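Local coordinates for protein 3-keto-5-aminohexanoate cleavage enzyme (Burkholderia xenovorans LB400, PDB 3E49) that probably cleaves beta-keto acids such as 3-keto-5-aminohexanoate, using a zinc ion held in a TIM-barrel fold, at residues 20-25 with 129-134. Numbering follows the deposited sequence.
Sequences TPSMSP and KEFAHG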
# COMPACT_ATOMS: atom_id res chain seq x y z
N THR A 20 33.27 -1.94 11.75
CA THR A 20 34.59 -2.21 12.31
C THR A 20 35.44 -0.91 12.42
O THR A 20 35.20 0.07 11.71
CB THR A 20 35.27 -3.36 11.58
OG1 THR A 20 35.76 -2.93 10.31
CG2 THR A 20 34.31 -4.53 11.43
N PRO A 21 36.38 -0.86 13.39
CA PRO A 21 37.13 0.36 13.68
C PRO A 21 37.92 0.93 12.52
O PRO A 21 38.11 2.14 12.41
CB PRO A 21 38.07 -0.07 14.84
CG PRO A 21 37.44 -1.24 15.45
CD PRO A 21 36.78 -1.97 14.28
N SER A 22 38.37 0.07 11.63
CA SER A 22 39.10 0.52 10.45
C SER A 22 38.22 1.30 9.48
O SER A 22 38.71 1.98 8.60
CB SER A 22 39.73 -0.67 9.74
OG SER A 22 40.68 -1.31 10.60
N MSE A 23 36.90 1.19 9.62
CA MSE A 23 35.96 1.89 8.75
C MSE A 23 35.84 3.35 9.05
O MSE A 23 35.50 4.15 8.17
CB MSE A 23 34.58 1.26 8.88
CG MSE A 23 34.55 -0.20 8.55
SE MSE A 23 32.75 -0.89 8.46
CE MSE A 23 33.21 -2.54 8.07
N SER A 24 36.04 3.73 10.31
CA SER A 24 35.93 5.11 10.69
C SER A 24 36.67 5.32 11.96
O SER A 24 36.49 4.54 12.91
CB SER A 24 34.50 5.50 10.95
OG SER A 24 34.43 6.80 11.49
N PRO A 25 37.46 6.41 12.03
CA PRO A 25 38.21 6.72 13.24
C PRO A 25 37.28 7.25 14.35
O PRO A 25 37.69 7.38 15.53
CB PRO A 25 39.17 7.78 12.76
CG PRO A 25 38.42 8.51 11.72
CD PRO A 25 37.68 7.43 10.99
N LYS A 129 38.73 -2.31 2.15
CA LYS A 129 39.69 -3.31 1.70
C LYS A 129 40.83 -3.55 2.67
O LYS A 129 41.41 -4.63 2.69
CB LYS A 129 40.31 -2.80 0.40
CG LYS A 129 39.33 -2.47 -0.72
CD LYS A 129 38.73 -3.72 -1.30
CE LYS A 129 37.85 -3.40 -2.50
NZ LYS A 129 37.13 -4.63 -3.00
N GLU A 130 41.17 -2.52 3.43
CA GLU A 130 42.29 -2.55 4.35
C GLU A 130 41.85 -2.45 5.81
O GLU A 130 41.15 -1.53 6.17
CB GLU A 130 43.22 -1.39 4.02
CG GLU A 130 43.81 -1.47 2.62
CD GLU A 130 44.69 -0.27 2.31
OE1 GLU A 130 45.48 0.14 3.20
OE2 GLU A 130 44.57 0.27 1.17
N PHE A 131 42.32 -3.40 6.63
CA PHE A 131 41.94 -3.50 8.04
C PHE A 131 43.14 -3.57 9.01
O PHE A 131 44.12 -4.26 8.74
CB PHE A 131 41.05 -4.72 8.23
CG PHE A 131 39.77 -4.64 7.46
CD1 PHE A 131 38.68 -3.93 7.97
CD2 PHE A 131 39.64 -5.24 6.22
CE1 PHE A 131 37.49 -3.84 7.27
CE2 PHE A 131 38.47 -5.15 5.50
CZ PHE A 131 37.40 -4.44 6.01
N ALA A 132 43.04 -2.86 10.11
CA ALA A 132 44.06 -2.83 11.14
C ALA A 132 44.16 -4.15 11.89
O ALA A 132 45.24 -4.51 12.34
CB ALA A 132 43.77 -1.74 12.15
N HIS A 133 43.05 -4.84 12.07
CA HIS A 133 43.07 -6.09 12.83
C HIS A 133 42.51 -7.19 12.00
O HIS A 133 41.59 -6.98 11.23
CB HIS A 133 42.26 -5.95 14.11
CG HIS A 133 42.62 -4.75 14.92
ND1 HIS A 133 43.54 -4.80 15.95
CD2 HIS A 133 42.20 -3.47 14.84
CE1 HIS A 133 43.67 -3.59 16.47
NE2 HIS A 133 42.87 -2.77 15.82
N GLY A 134 43.04 -8.38 12.19
CA GLY A 134 42.60 -9.51 11.43
C GLY A 134 41.15 -9.89 11.61
O GLY A 134 40.51 -10.39 10.67
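Ser22 and Ala132 make the one hydrogen bond that joins these two surface loops. The amide N of Ala132 donates to OG of Ser22 at 2.9 Å, and at 176° the bond is almost perfectly straight. What puts the hydroxyl there is the first torsion of Ser22, with OG anti to the carbonyl carbon and beside its own backbone N (chi1 -62°). Ser22 OG also hydrogen-bonds to OE2 of Glu136, early in helix 134-141, and the same carboxylate oxygen accepts from the amide N of His133. The other oxygen, OE1, pairs with OG1 of Thr20. One carboxylate thus grips the hydroxyls of Thr20 and Ser22 as well as the backbone N of His133, and this network probably stabilises its charge.

In the fold, segment 20-25 belongs to the long connection between barrel strand 10-13 and helix 31-44, while 129-134 runs up to helix 134-141 from the excursion that follows strand 109-113. The contact therefore ties together two elaborations of the TIM barrel, its centre about 22 Å from the centre of the chain; Thr20 lies about 14 Å from the zinc ion, measured from its side chain. Thr20 to Met23 form a type I beta turn, closed by Met23 N donating to Thr20 O at 2.9 Å.

Van der Waals packing centres on the ring of Phe131. Thr20 OG1 reaches the ring edge near its plane, 3.6 Å from Phe131 CE1, and the two side chains cross at about a right angle. Ser22 CB approaches the same ring obliquely, 3.9 Å from Phe131 CD1. Away from the ring contacts, CB of Ala132 lies 3.5 Å from Ser22 OG, next to the N-H that donates to it.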